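Local structure of EDD domain protein, DegV family (Ruminococcus gnavus, 3JR7) at residues K23-D27 with Y88-C94; Y100-A106 with H132-S138. The protein is of unknown biological role but probably binds lipid. All coordinates share one frame; numbering follows the deposited sequence.

Interaction 1. Residues K23-D27 with Y88-C94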
loop_
_atom_site.group_PDB
_atom_site.type_symbol
_atom_site.label_atom_id
_atom_site.label_comp_id
_atom_site.label_asym_id
_atom_site.label_seq_id
_atom_site.Cartn_x
_atom_site.Cartn_y
_atom_site.Cartn_z
ATOM N N LYS A 23 -0.591 -3.047 -18.968
ATOM C CA LYS A 23 0.422 -2.691 -17.992
ATOM C C LYS A 23 -0.279 -2.305 -16.675
ATOM O O LYS A 23 -1.350 -1.689 -16.711
ATOM C CB LYS A 23 1.299 -1.570 -18.531
ATOM C CG LYS A 23 2.518 -1.300 -17.711
ATOM C CD LYS A 23 3.536 -0.387 -18.441
ATOM C CE LYS A 23 3.081 1.090 -18.572
ATOM N NZ LYS A 23 4.164 2.095 -19.163
ATOM N N VAL A 24 0.331 -2.660 -15.550
ATOM C CA VAL A 24 -0.122 -2.261 -14.202
ATOM C C VAL A 24 0.854 -1.293 -13.588
ATOM O O VAL A 24 2.010 -1.659 -13.268
ATOM C CB VAL A 24 -0.288 -3.444 -13.230
ATOM C CG1 VAL A 24 -0.977 -2.959 -11.915
ATOM C CG2 VAL A 24 -1.099 -4.600 -13.889
ATOM N N ILE A 25 0.413 -0.049 -13.467
ATOM C CA ILE A 25 1.199 1.018 -12.886
ATOM C C ILE A 25 0.774 1.162 -11.413
ATOM O O ILE A 25 -0.397 1.257 -11.117
ATOM C CB ILE A 25 0.916 2.348 -13.591
ATOM C CG1 ILE A 25 1.246 2.234 -15.109
ATOM C CG2 ILE A 25 1.685 3.496 -12.917
ATOM C CD1 ILE A 25 0.661 3.336 -15.909
ATOM N N VAL A 26 1.727 1.199 -10.520
ATOM C CA VAL A 26 1.485 1.280 -9.093
ATOM C C VAL A 26 2.325 2.409 -8.545
ATOM O O VAL A 26 3.514 2.513 -8.894
ATOM C CB VAL A 26 1.880 -0.042 -8.422
ATOM C CG1 VAL A 26 1.503 -0.023 -6.917
ATOM C CG2 VAL A 26 1.204 -1.212 -9.143
ATOM N N ASP A 27 1.759 3.289 -7.709
ATOM C CA ASP A 27 2.611 4.293 -7.101
ATOM C C ASP A 27 3.583 3.607 -6.138
ATOM O O ASP A 27 3.397 2.446 -5.772
ATOM C CB ASP A 27 1.850 5.475 -6.464
ATOM C CG ASP A 27 1.060 5.101 -5.206
ATOM O OD1 ASP A 27 1.470 4.210 -4.415
ATOM O OD2 ASP A 27 0.053 5.794 -4.968
ATOM N N TYR A 88 2.361 10.490 -14.509
ATOM C CA TYR A 88 1.389 9.425 -14.732
ATOM C C TYR A 88 1.056 9.340 -16.216
ATOM O O TYR A 88 1.028 8.250 -16.812
ATOM C CB TYR A 88 0.145 9.656 -13.904
ATOM C CG TYR A 88 0.202 9.110 -12.494
ATOM C CD1 TYR A 88 0.200 7.728 -12.267
ATOM C CD2 TYR A 88 0.126 9.967 -11.381
ATOM C CE1 TYR A 88 0.212 7.230 -11.020
ATOM C CE2 TYR A 88 0.080 9.452 -10.094
ATOM C CZ TYR A 88 0.144 8.079 -9.942
ATOM O OH TYR A 88 0.104 7.537 -8.698
HETATM N N MSE A 89 0.829 10.513 -16.821
HETATM C CA MSE A 89 0.542 10.544 -18.266
HETATM C C MSE A 89 1.598 9.829 -19.082
HETATM O O MSE A 89 1.283 9.020 -19.956
HETATM C CB MSE A 89 0.374 11.977 -18.785
HETATM C CG MSE A 89 -0.064 12.003 -20.259
HETATM SE SE MSE A 89 0.148 13.764 -21.070
HETATM C CE MSE A 89 2.043 13.557 -21.548
ATOM N N GLU A 90 2.850 10.121 -18.807
ATOM C CA GLU A 90 3.941 9.497 -19.540
ATOM C C GLU A 90 3.962 7.974 -19.349
ATOM O O GLU A 90 4.271 7.236 -20.282
ATOM C CB GLU A 90 5.287 10.120 -19.125
ATOM C CG GLU A 90 5.416 11.601 -19.542
ATOM C CD GLU A 90 6.546 12.382 -18.828
ATOM O OE1 GLU A 90 7.381 11.750 -18.132
ATOM O OE2 GLU A 90 6.584 13.640 -18.971
ATOM N N SER A 91 3.610 7.492 -18.157
ATOM C CA SER A 91 3.552 6.046 -17.916
ATOM C C SER A 91 2.409 5.375 -18.680
ATOM O O SER A 91 2.459 4.180 -18.956
ATOM C CB SER A 91 3.436 5.733 -16.427
ATOM O OG SER A 91 2.094 5.966 -15.925
ATOM N N TYR A 92 1.369 6.129 -19.001
ATOM C CA TYR A 92 0.236 5.571 -19.749
ATOM C C TYR A 92 0.594 5.429 -21.233
ATOM O O TYR A 92 0.093 4.566 -21.952
ATOM C CB TYR A 92 -1.014 6.451 -19.596
ATOM C CG TYR A 92 -1.475 6.767 -18.196
ATOM C CD1 TYR A 92 -1.060 6.004 -17.091
ATOM C CD2 TYR A 92 -2.340 7.835 -17.960
ATOM C CE1 TYR A 92 -1.498 6.308 -15.791
ATOM C CE2 TYR A 92 -2.784 8.129 -16.704
ATOM C CZ TYR A 92 -2.353 7.367 -15.603
ATOM O OH TYR A 92 -2.821 7.672 -14.338
ATOM N N HIS A 93 1.454 6.306 -21.714
ATOM C CA HIS A 93 1.802 6.325 -23.143
ATOM C C HIS A 93 2.836 5.231 -23.437
ATOM O O HIS A 93 4.034 5.366 -23.106
ATOM C CB HIS A 93 2.343 7.716 -23.459
ATOM C CG HIS A 93 2.708 7.928 -24.896
ATOM N ND1 HIS A 93 1.807 7.769 -25.925
ATOM C CD2 HIS A 93 3.854 8.366 -25.462
ATOM C CE1 HIS A 93 2.398 8.045 -27.070
ATOM N NE2 HIS A 93 3.634 8.424 -26.813
ATOM N N CYS A 94 2.360 4.134 -24.031
ATOM C CA CYS A 94 3.176 2.950 -24.326
ATOM C C CYS A 94 2.370 2.003 -25.210
ATOM O O CYS A 94 1.234 2.271 -25.541
ATOM C CB CYS A 94 3.584 2.222 -23.047
ATOM S SG CYS A 94 2.145 1.570 -22.112
#
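I25 meets the ring of Y92 at its edge: CD1 of I25 lies in the ring plane, 3.4 Å from CD1 of Y92 and 3.0 Å from OG of S91, and the I25 and Y92 side chains cross at about a right angle. One face of the Y92 ring lies against the helix's own backbone, with Y88 O 3.0 Å above its plane toward the rim. The Y88 ring is approached at its edge, near its plane, by the other branch of I25, CG2, 4.4 Å from Y88 CE1. The OH of Y88 comes 3.5 Å from CB of D27, the carboxylate and ring planes being 54° apart; S111 of helix 111-126 hydrogen-bonds to this OH and to OD2 of D27, which also accepts from L104 N. With chi1 at 76°, S91 folds its OG back along the helix to Y88 O (2.7 Å), on a lone pair in the carbonyl plane. K23, bent at chi3 (71°), reaches from the strand to the C-terminal end of the helix and brings NZ to S91 O at 2.7 Å, again on an in-plane lone pair, while SG of C94 lies 3.6 Å from NZ. E43 pairs with the same ammonium. Helix 85-92 thus packs on strand 22-27 through I25, wedged between two ring edges and the S91 hydroxyl, and the ammonium of K23 probably gains from the negative end of the helix dipole.

Interaction 2. Residues Y100-A106 with H132-S138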
loop_
_atom_site.group_PDB
_atom_site.type_symbol
_atom_site.label_atom_id
_atom_site.label_comp_id
_atom_site.label_asym_id
_atom_site.label_seq_id
_atom_site.Cartn_x
_atom_site.Cartn_y
_atom_site.Cartn_z
ATOM N N TYR A 100 -3.849 -0.124 -16.200
ATOM C CA TYR A 100 -4.491 -0.205 -14.879
ATOM C C TYR A 100 -3.582 0.523 -13.925
ATOM O O TYR A 100 -2.403 0.246 -13.893
ATOM C CB TYR A 100 -4.624 -1.669 -14.438
ATOM C CG TYR A 100 -5.405 -2.539 -15.375
ATOM C CD1 TYR A 100 -6.798 -2.489 -15.400
ATOM C CD2 TYR A 100 -4.762 -3.442 -16.216
ATOM C CE1 TYR A 100 -7.524 -3.269 -16.274
ATOM C CE2 TYR A 100 -5.493 -4.275 -17.087
ATOM C CZ TYR A 100 -6.879 -4.167 -17.106
ATOM O OH TYR A 100 -7.617 -4.955 -17.929
ATOM N N VAL A 101 -4.101 1.456 -13.154
ATOM C CA VAL A 101 -3.283 2.252 -12.236
ATOM C C VAL A 101 -3.766 1.977 -10.810
ATOM O O VAL A 101 -4.989 1.984 -10.546
ATOM C CB VAL A 101 -3.379 3.756 -12.575
ATOM C CG1 VAL A 101 -2.286 4.586 -11.821
ATOM C CG2 VAL A 101 -3.278 3.985 -14.089
ATOM N N VAL A 102 -2.845 1.718 -9.895
ATOM C CA VAL A 102 -3.199 1.436 -8.498
ATOM C C VAL A 102 -2.506 2.432 -7.607
ATOM O O VAL A 102 -1.292 2.577 -7.703
ATOM C CB VAL A 102 -2.758 0.040 -8.085
ATOM C CG1 VAL A 102 -3.187 -0.219 -6.571
ATOM C CG2 VAL A 102 -3.370 -1.005 -9.035
ATOM N N THR A 103 -3.271 3.164 -6.807
ATOM C CA THR A 103 -2.752 4.234 -5.983
ATOM C C THR A 103 -3.099 4.073 -4.534
ATOM O O THR A 103 -4.034 3.356 -4.165
ATOM C CB THR A 103 -3.264 5.653 -6.415
ATOM O OG1 THR A 103 -4.636 5.833 -6.046
ATOM C CG2 THR A 103 -3.073 5.888 -7.927
ATOM N N LEU A 104 -2.315 4.753 -3.710
ATOM C CA LEU A 104 -2.682 5.080 -2.337
ATOM C C LEU A 104 -4.130 5.558 -2.226
ATOM O O LEU A 104 -4.646 6.214 -3.126
ATOM C CB LEU A 104 -1.774 6.219 -1.838
ATOM C CG LEU A 104 -0.388 5.882 -1.304
ATOM C CD1 LEU A 104 0.538 7.109 -1.500
ATOM C CD2 LEU A 104 -0.472 5.433 0.139
ATOM N N SER A 105 -4.746 5.282 -1.087
ATOM C CA SER A 105 -6.016 5.871 -0.726
ATOM C C SER A 105 -6.109 7.343 -1.054
ATOM O O SER A 105 -5.237 8.187 -0.657
ATOM C CB SER A 105 -6.280 5.724 0.774
ATOM O OG SER A 105 -7.480 6.430 1.117
ATOM N N ALA A 106 -7.205 7.688 -1.731
ATOM C CA ALA A 106 -7.464 9.093 -2.070
ATOM C C ALA A 106 -7.619 9.923 -0.814
ATOM O O ALA A 106 -7.444 11.128 -0.852
ATOM C CB ALA A 106 -8.696 9.234 -2.975
ATOM N N HIS A 132 -7.713 2.858 -16.475
ATOM C CA HIS A 132 -8.520 2.898 -15.267
ATOM C C HIS A 132 -7.644 3.084 -14.056
ATOM O O HIS A 132 -6.667 2.345 -13.860
ATOM C CB HIS A 132 -9.392 1.643 -15.094
ATOM C CG HIS A 132 -10.317 1.751 -13.930
ATOM N ND1 HIS A 132 -11.528 2.397 -14.014
ATOM C CD2 HIS A 132 -10.150 1.433 -12.620
ATOM C CE1 HIS A 132 -12.101 2.403 -12.818
ATOM N NE2 HIS A 132 -11.281 1.828 -11.957
ATOM N N VAL A 133 -7.996 4.070 -13.225
ATOM C CA VAL A 133 -7.290 4.345 -11.984
ATOM C C VAL A 133 -8.087 3.719 -10.781
ATOM O O VAL A 133 -9.253 4.092 -10.548
ATOM C CB VAL A 133 -7.114 5.847 -11.759
ATOM C CG1 VAL A 133 -6.344 6.085 -10.467
ATOM C CG2 VAL A 133 -6.364 6.491 -12.946
ATOM N N PHE A 134 -7.468 2.783 -10.056
ATOM C CA PHE A 134 -8.069 2.166 -8.868
ATOM C C PHE A 134 -7.584 2.946 -7.619
ATOM O O PHE A 134 -6.393 3.059 -7.349
ATOM C CB PHE A 134 -7.676 0.694 -8.720
ATOM C CG PHE A 134 -8.119 -0.197 -9.828
ATOM C CD1 PHE A 134 -9.424 -0.665 -9.882
ATOM C CD2 PHE A 134 -7.219 -0.615 -10.791
ATOM C CE1 PHE A 134 -9.843 -1.493 -10.929
ATOM C CE2 PHE A 134 -7.607 -1.438 -11.819
ATOM C CZ PHE A 134 -8.915 -1.883 -11.901
ATOM N N ASN A 135 -8.505 3.556 -6.904
ATOM C CA ASN A 135 -8.218 4.104 -5.596
ATOM C C ASN A 135 -8.180 2.887 -4.685
ATOM O O ASN A 135 -9.208 2.305 -4.423
ATOM C CB ASN A 135 -9.376 5.031 -5.195
ATOM C CG ASN A 135 -9.347 5.451 -3.748
ATOM O OD1 ASN A 135 -8.377 5.204 -3.034
ATOM N ND2 ASN A 135 -10.420 6.118 -3.305
ATOM N N SER A 136 -7.023 2.524 -4.154
ATOM C CA SER A 136 -6.920 1.342 -3.305
ATOM C C SER A 136 -7.700 1.440 -2.009
ATOM O O SER A 136 -7.982 0.444 -1.488
ATOM C CB SER A 136 -5.472 1.028 -2.914
ATOM O OG SER A 136 -4.930 2.007 -2.056
ATOM N N ARG A 137 -8.011 2.639 -1.508
ATOM C CA ARG A 137 -8.515 2.858 -0.152
ATOM C C ARG A 137 -7.599 2.235 0.919
ATOM O O ARG A 137 -8.061 1.793 1.975
ATOM C CB ARG A 137 -9.964 2.381 -0.050
ATOM C CG ARG A 137 -10.932 3.249 -0.980
ATOM C CD ARG A 137 -12.167 2.481 -1.484
ATOM N NE ARG A 137 -12.895 3.291 -2.466
ATOM C CZ ARG A 137 -12.753 3.271 -3.821
ATOM N NH1 ARG A 137 -11.942 2.420 -4.493
ATOM N NH2 ARG A 137 -13.501 4.128 -4.557
ATOM N N SER A 138 -6.302 2.198 0.618
ATOM C CA SER A 138 -5.326 1.478 1.378
ATOM C C SER A 138 -3.939 2.080 1.110
ATOM O O SER A 138 -3.838 3.234 0.698
ATOM C CB SER A 138 -5.406 -0.043 1.049
ATOM O OG SER A 138 -4.502 -0.867 1.854
HETATM O O HOH W 1 -10.353 7.044 -0.576
#
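F134 and Y100 lie side by side on one face of this parallel strand pair, pointing the same way, with CE2 of F134 3.8 Å from CD1 of Y100. H132 CD2 sits 3.3 Å above the centre of the F134 ring, while Y100 CB is at its edge. On the other face V101 and V133 pair, CB of V101 to CG2 of V133 at 4.1 Å. Between these layers runs the parallel ladder, in which F134 N gives V101 O a nearly straight bond (171° at the hydrogen). Beyond the strands, T103 O is gripped twice by S136, through N and through OG (2.7 Å); a chi1 of 68° tucks OG back beside the serine's own backbone, toward that carbonyl. Outermost, N135 OD1 receives A106 N (3.0 Å) and R137 N from opposite faces of the amide plane, the second bond closing an Asx turn. ND2 of N135 holds a water at 2.9 Å. A leucine at N135 would probably leave both backbone N-H groups without this acceptor and set the two loops free to shift apart. This contact belongs to the beta-alpha-beta unit built on helix 111-126, and its chemistry changes from apolar side chains to polar side chains that bond to the backbone where the strands give way to loops.

Overall arrangement
Interactions 1 and 2 share one sheet, their centres 13 Å apart, because strands 22-27 and 98-103 are parallel neighbours. The backbone joins them: I25 N lies 2.9 Å from Y100 O and I25 O 2.8 Å from V102 N, both probable hydrogen bonds. Side chains continue the link, with Y92 CE1 3.4 Å from V101 CG2, so helix 85-92 packs over both strands. At the carboxyl ends of the strands, OD2 of D27 accepts from L104 N, tying strand 22-27 to the segment just after T103. That segment borders the pocket: the side chain of L104 is about 4 Å from the bound polyether, probably a crystallisation component, and R137 and S138 line the site, consistent with a lipid-binding cleft.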